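Local structure of putative peptidase M23 (Pseudomonas aeruginosa PAO1, 2HSI) at residues K128-E133 with D206-G211; G199-I204 with I232-G237. The protein is a zinc-binding member of peptidase family M23 that probably acts as a metalloendopeptidase, although its function has not been established. All coordinates share one frame; numbering follows the deposited sequence. Where two conformers were deposited one is given.

Contact 1 of 2, residues K128-E133 with D206-G211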
loop_
_atom_site.group_PDB
_atom_site.type_symbol
_atom_site.label_atom_id
_atom_site.label_comp_id
_atom_site.label_asym_id
_atom_site.label_seq_id
_atom_site.Cartn_x
_atom_site.Cartn_y
_atom_site.Cartn_z
ATOM N N LYS A 128 10.840 -4.462 24.409
ATOM C CA LYS A 128 9.425 -4.632 24.703
ATOM C C LYS A 128 8.573 -3.570 24.010
ATOM O O LYS A 128 7.486 -3.874 23.503
ATOM C CB LYS A 128 9.238 -4.509 26.208
ATOM C CG LYS A 128 7.905 -4.972 26.751
ATOM C CD LYS A 128 7.698 -4.441 28.173
ATOM C CE LYS A 128 8.909 -4.694 29.082
ATOM N NZ LYS A 128 8.761 -5.902 29.930
ATOM N N ARG A 129 9.061 -2.326 24.023
ATOM C CA ARG A 129 8.479 -1.241 23.229
ATOM C C ARG A 129 8.517 -1.587 21.741
ATOM O O ARG A 129 7.482 -1.541 21.085
ATOM C CB ARG A 129 9.202 0.088 23.485
ATOM C CG ARG A 129 8.712 1.254 22.628
ATOM C CD ARG A 129 9.750 2.379 22.528
ATOM N NE ARG A 129 9.331 3.380 21.546
ATOM C CZ ARG A 129 9.944 4.534 21.313
ATOM N NH1 ARG A 129 9.451 5.360 20.395
ATOM N NH2 ARG A 129 11.034 4.873 21.998
ATOM N N ILE A 130 9.702 -1.946 21.232
ATOM C CA ILE A 130 9.910 -2.260 19.810
ATOM C C ILE A 130 8.980 -3.384 19.326
ATOM O O ILE A 130 8.397 -3.269 18.241
ATOM C CB ILE A 130 11.423 -2.537 19.489
ATOM C CG1 ILE A 130 12.210 -1.214 19.470
ATOM C CG2 ILE A 130 11.598 -3.288 18.167
ATOM C CD1 ILE A 130 13.734 -1.356 19.617
ATOM N N GLU A 131 8.833 -4.425 20.160
ATOM C CA GLU A 131 7.945 -5.551 19.876
ATOM C C GLU A 131 6.497 -5.082 19.712
ATOM O O GLU A 131 5.816 -5.484 18.768
ATOM C CB GLU A 131 8.057 -6.615 20.977
ATOM C CG GLU A 131 7.254 -7.892 20.723
ATOM C CD GLU A 131 7.554 -9.011 21.718
ATOM O OE1 GLU A 131 7.450 -10.190 21.318
ATOM O OE2 GLU A 131 7.886 -8.723 22.890
ATOM N N ARG A 132 6.053 -4.221 20.627
ATOM C CA ARG A 132 4.715 -3.648 20.608
ATOM C C ARG A 132 4.484 -2.766 19.370
ATOM O O ARG A 132 3.437 -2.865 18.731
ATOM C CB ARG A 132 4.483 -2.850 21.891
ATOM C CG ARG A 132 3.053 -2.868 22.379
ATOM C CD ARG A 132 2.757 -1.685 23.284
ATOM N NE ARG A 132 2.560 -0.455 22.515
ATOM C CZ ARG A 132 3.455 0.524 22.398
ATOM N NH1 ARG A 132 4.631 0.445 23.008
ATOM N NH2 ARG A 132 3.170 1.590 21.665
ATOM N N GLU A 133 5.479 -1.939 19.035
ATOM C CA GLU A 133 5.465 -1.073 17.836
ATOM C C GLU A 133 5.453 -1.839 16.509
ATOM O O GLU A 133 4.760 -1.444 15.565
ATOM C CB GLU A 133 6.644 -0.093 17.867
ATOM C CG GLU A 133 6.607 0.863 19.071
ATOM C CD GLU A 133 7.767 1.835 19.109
ATOM O OE1 GLU A 133 8.810 1.579 18.474
ATOM O OE2 GLU A 133 7.630 2.878 19.781
ATOM N N ASP A 206 4.732 7.109 17.238
ATOM C CA ASP A 206 6.051 7.712 17.308
ATOM C C ASP A 206 6.963 6.578 17.725
ATOM O O ASP A 206 7.107 6.264 18.909
ATOM C CB ASP A 206 6.103 8.880 18.297
ATOM C CG ASP A 206 7.271 9.834 18.028
ATOM O OD1 ASP A 206 8.334 9.396 17.530
ATOM O OD2 ASP A 206 7.134 11.040 18.321
ATOM N N TYR A 207 7.560 5.958 16.719
ATOM C CA TYR A 207 8.234 4.679 16.894
ATOM C C TYR A 207 9.737 4.808 16.970
ATOM O O TYR A 207 10.304 5.769 16.466
ATOM C CB TYR A 207 7.845 3.736 15.753
ATOM C CG TYR A 207 6.356 3.466 15.655
ATOM C CD1 TYR A 207 5.589 3.227 16.799
ATOM C CD2 TYR A 207 5.719 3.428 14.418
ATOM C CE1 TYR A 207 4.227 2.963 16.720
ATOM C CE2 TYR A 207 4.359 3.175 14.328
ATOM C CZ TYR A 207 3.623 2.936 15.474
ATOM O OH TYR A 207 2.274 2.682 15.375
ATOM N N PHE A 208 10.369 3.823 17.605
ATOM C CA PHE A 208 11.818 3.810 17.792
ATOM C C PHE A 208 12.597 3.907 16.474
ATOM O O PHE A 208 13.505 4.727 16.353
ATOM C CB PHE A 208 12.251 2.563 18.581
ATOM C CG PHE A 208 13.720 2.537 18.905
ATOM C CD1 PHE A 208 14.195 3.146 20.060
ATOM C CD2 PHE A 208 14.634 1.921 18.043
ATOM C CE1 PHE A 208 15.559 3.142 20.360
ATOM C CE2 PHE A 208 15.997 1.915 18.330
ATOM C CZ PHE A 208 16.460 2.522 19.491
ATOM N N PHE A 209 12.246 3.068 15.499
ATOM C CA PHE A 209 12.931 3.052 14.202
ATOM C C PHE A 209 12.319 4.027 13.193
ATOM O O PHE A 209 13.030 4.833 12.581
ATOM C CB PHE A 209 12.951 1.633 13.618
ATOM C CG PHE A 209 13.759 0.656 14.429
ATOM C CD1 PHE A 209 15.144 0.737 14.456
ATOM C CD2 PHE A 209 13.133 -0.348 15.161
ATOM C CE1 PHE A 209 15.903 -0.164 15.214
ATOM C CE2 PHE A 209 13.879 -1.258 15.919
ATOM C CZ PHE A 209 15.265 -1.161 15.946
ATOM N N ASN A 210 11.001 3.949 13.037
ATOM C CA ASN A 210 10.287 4.692 11.997
ATOM C C ASN A 210 9.937 6.137 12.341
ATOM O O ASN A 210 9.514 6.878 11.464
ATOM C CB ASN A 210 9.016 3.930 11.579
ATOM C CG ASN A 210 9.322 2.682 10.756
ATOM O OD1 ASN A 210 10.414 2.548 10.199
ATOM N ND2 ASN A 210 8.349 1.772 10.665
ATOM N N GLY A 211 10.105 6.534 13.604
ATOM C CA GLY A 211 9.723 7.884 14.038
ATOM C C GLY A 211 8.237 8.155 13.904
ATOM O O GLY A 211 7.415 7.232 14.051
HETATM O O HOH W 1 10.251 0.845 16.377
#
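E133 and R129, one helical turn apart, reach out together to the backbone at residues 206-208. F208 N donates to E133 OE1 at 2.9 Å, nearly straight, meeting the carboxylate on its syn side. Water 1 donates to the same OE1 and accepts from F209 N, so two successive amides are tied to one oxygen, the second through the water. R129 NH1 donates to D206 O at 2.9 Å, the carbonyl lying near the guanidinium plane but the bond bent to 133°. R129 NE forms a salt bridge with E133 OE2, coming from above the carboxylate plane and holding the two groups side by side; the 2.5 Å between NE and OE2 is unusually short and its exact length doubtful. In the conformer given, D206 OD2 forms a salt bridge with K212.

The contact joins helix 127-141 to the hairpin turn after strand 199-207 of the M23 domain, where Y207 and G211 exchange backbone hydrogen bonds. F209 at this turn is about 12 Å from the zinc ion, measured from its side chain.

Apolar contacts flank the polar set. I130 CD1 makes a CH-pi contact over the F208 face, 4.1 Å from the centroid, and also touches F209 CE2 at 3.7 Å. The F208 ring has R129 NH2 at its edge and stands at 88° to the guanidinium. E133 CG touches Y207 CD1 at 3.4 Å as the two side chains run past each other in opposite directions, while Y207 OH bonds to E136.

Contact 2 of 2, residues G199-I204 with I232-G237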
loop_
_atom_site.group_PDB
_atom_site.type_symbol
_atom_site.label_atom_id
_atom_site.label_comp_id
_atom_site.label_asym_id
_atom_site.label_seq_id
_atom_site.Cartn_x
_atom_site.Cartn_y
_atom_site.Cartn_z
ATOM N N GLY A 199 -8.721 8.305 2.132
ATOM C CA GLY A 199 -8.620 7.205 3.085
ATOM C C GLY A 199 -8.812 7.607 4.521
ATOM O O GLY A 199 -8.942 8.791 4.831
ATOM N N LYS A 200 -8.831 6.608 5.399
ATOM C CA LYS A 200 -8.987 6.836 6.823
ATOM C C LYS A 200 -7.640 6.597 7.516
ATOM O O LYS A 200 -6.948 5.617 7.216
ATOM C CB LYS A 200 -10.078 5.909 7.382
ATOM C CG LYS A 200 -10.374 6.103 8.869
ATOM C CD LYS A 200 -11.411 5.097 9.370
ATOM C CE LYS A 200 -12.783 5.362 8.769
ATOM N NZ LYS A 200 -13.873 4.787 9.596
ATOM N N VAL A 201 -7.266 7.508 8.417
ATOM C CA VAL A 201 -6.065 7.343 9.249
ATOM C C VAL A 201 -6.329 6.217 10.253
ATOM O O VAL A 201 -7.174 6.351 11.132
ATOM C CB VAL A 201 -5.677 8.660 9.968
ATOM C CG1 VAL A 201 -4.386 8.478 10.770
ATOM C CG2 VAL A 201 -5.519 9.802 8.951
ATOM N N ILE A 202 -5.645 5.089 10.074
ATOM C CA ILE A 202 -5.873 3.913 10.914
ATOM C C ILE A 202 -4.744 3.661 11.920
ATOM O O ILE A 202 -4.864 2.784 12.790
ATOM C CB ILE A 202 -6.134 2.635 10.073
ATOM C CG1 ILE A 202 -4.970 2.353 9.113
ATOM C CG2 ILE A 202 -7.478 2.765 9.348
ATOM C CD1 ILE A 202 -4.892 0.903 8.584
ATOM N N LEU A 203 -3.665 4.433 11.808
ATOM C CA LEU A 203 -2.547 4.322 12.769
ATOM C C LEU A 203 -1.652 5.559 12.791
ATOM O O LEU A 203 -1.288 6.097 11.752
ATOM C CB LEU A 203 -1.703 3.053 12.512
ATOM C CG LEU A 203 -0.605 2.684 13.529
ATOM C CD1 LEU A 203 -1.149 2.604 14.941
ATOM C CD2 LEU A 203 0.092 1.388 13.174
ATOM N N ILE A 204 -1.342 6.016 14.001
ATOM C CA ILE A 204 -0.406 7.105 14.235
ATOM C C ILE A 204 0.514 6.613 15.346
ATOM O O ILE A 204 0.054 6.108 16.363
ATOM C CB ILE A 204 -1.123 8.415 14.648
ATOM C CG1 ILE A 204 -1.847 9.028 13.449
ATOM C CG2 ILE A 204 -0.133 9.453 15.222
ATOM C CD1 ILE A 204 -2.755 10.213 13.817
ATOM N N ILE A 232 2.672 15.536 12.306
ATOM C CA ILE A 232 1.470 14.843 11.826
ATOM C C ILE A 232 0.261 15.758 12.069
ATOM O O ILE A 232 0.007 16.161 13.204
ATOM C CB ILE A 232 1.277 13.455 12.526
ATOM C CG1 ILE A 232 2.409 12.488 12.139
ATOM C CG2 ILE A 232 -0.091 12.845 12.183
ATOM C CD1 ILE A 232 2.468 11.220 12.969
ATOM N N ASP A 233 -0.467 16.081 10.993
ATOM C CA ASP A 233 -1.543 17.086 11.006
ATOM C C ASP A 233 -2.937 16.482 11.097
ATOM O O ASP A 233 -3.935 17.210 11.191
ATOM C CB ASP A 233 -1.467 17.964 9.745
ATOM C CG ASP A 233 -0.219 18.825 9.709
ATOM O OD1 ASP A 233 0.345 19.061 10.787
ATOM O OD2 ASP A 233 0.197 19.261 8.619
ATOM N N VAL A 234 -2.999 15.156 11.057
ATOM C CA VAL A 234 -4.254 14.412 11.099
ATOM C C VAL A 234 -4.448 13.665 12.425
ATOM O O VAL A 234 -3.503 13.490 13.199
ATOM C CB VAL A 234 -4.358 13.411 9.913
ATOM C CG1 VAL A 234 -4.554 14.165 8.599
ATOM C CG2 VAL A 234 -3.106 12.515 9.846
ATOM N N LYS A 235 -5.681 13.226 12.671
ATOM C CA LYS A 235 -6.028 12.484 13.885
ATOM C C LYS A 235 -6.389 11.040 13.550
ATOM O O LYS A 235 -6.810 10.744 12.430
ATOM C CB LYS A 235 -7.210 13.145 14.604
ATOM C CG LYS A 235 -6.955 14.584 15.035
ATOM C CD LYS A 235 -8.092 15.121 15.892
ATOM C CE LYS A 235 -7.816 16.547 16.337
ATOM N NZ LYS A 235 -7.655 17.482 15.190
ATOM N N LEU A 236 -6.236 10.149 14.526
ATOM C CA LEU A 236 -6.647 8.750 14.371
ATOM C C LEU A 236 -8.137 8.646 14.029
ATOM O O LEU A 236 -8.972 9.217 14.717
ATOM C CB LEU A 236 -6.344 7.953 15.643
ATOM C CG LEU A 236 -6.649 6.451 15.608
ATOM C CD1 LEU A 236 -5.763 5.734 14.562
ATOM C CD2 LEU A 236 -6.470 5.837 17.004
ATOM N N GLY A 237 -8.452 7.912 12.966
ATOM C CA GLY A 237 -9.833 7.750 12.514
ATOM C C GLY A 237 -10.306 8.793 11.510
ATOM O O GLY A 237 -11.402 8.670 10.951
#
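V201 and I204 both point into the loop that follows strand 231-232 and share V234 and K235; I204 also reaches I232. Strand 199-207 belongs to the antiparallel sheet of the M23 domain and is the partner of strand 239-240; the 232-237 loop runs over V201-I204 before that pairing. V201 has CG1 anti to its backbone N (chi1 -177°), which puts CG2 beside that N and within 3.7 Å of V234 CG2. V201 CB lies 3.4 Å from K235 O.

I204 spreads its two branches. CG1, anti to the carbonyl carbon, carries CD1 onward with chi2 at 171°, to within 3.4 Å of V234 O and close to L236 N. The I204 and I232 side chains run past each other in opposite directions, with I204 CG2 3.9 Å from I232 CD1. L236 starts away from the strand but comes back: its CD1 rests against the I202 carbonyl group, 3.5 Å from I202 C. Outside the pair, V201 also packs on V214 and V234 on L246.

K200 CG lies 3.5 Å from G237 O. The positive phi of G237 suits a residue without a side chain, since a CB would run into L236 O. The amide N of G237 donates to V201 O at 2.7 Å, with an N-H...O angle of 150°.

Both contacts use strand 199-207, contact 2 along its first part and contact 1 at its end and the following turn; their centres lie about 18 Å apart. Contact 2, at the surface and away from the zinc site, joins the strand to the loop before its neighbouring strand 239-240; contact 1, partly buried with E133 and Y207 enclosed, joins the end of the same strand to helix 127-141. The chemistry follows: contact 1 has charged side chains gripping backbone atoms, with a bridging water and aromatic rings, whereas contact 2 is mostly aliphatic branches lying against loop backbone, with one main-chain hydrogen bond. L203 relates the two, since its side chain touches the helix at E136, Q137 and A140.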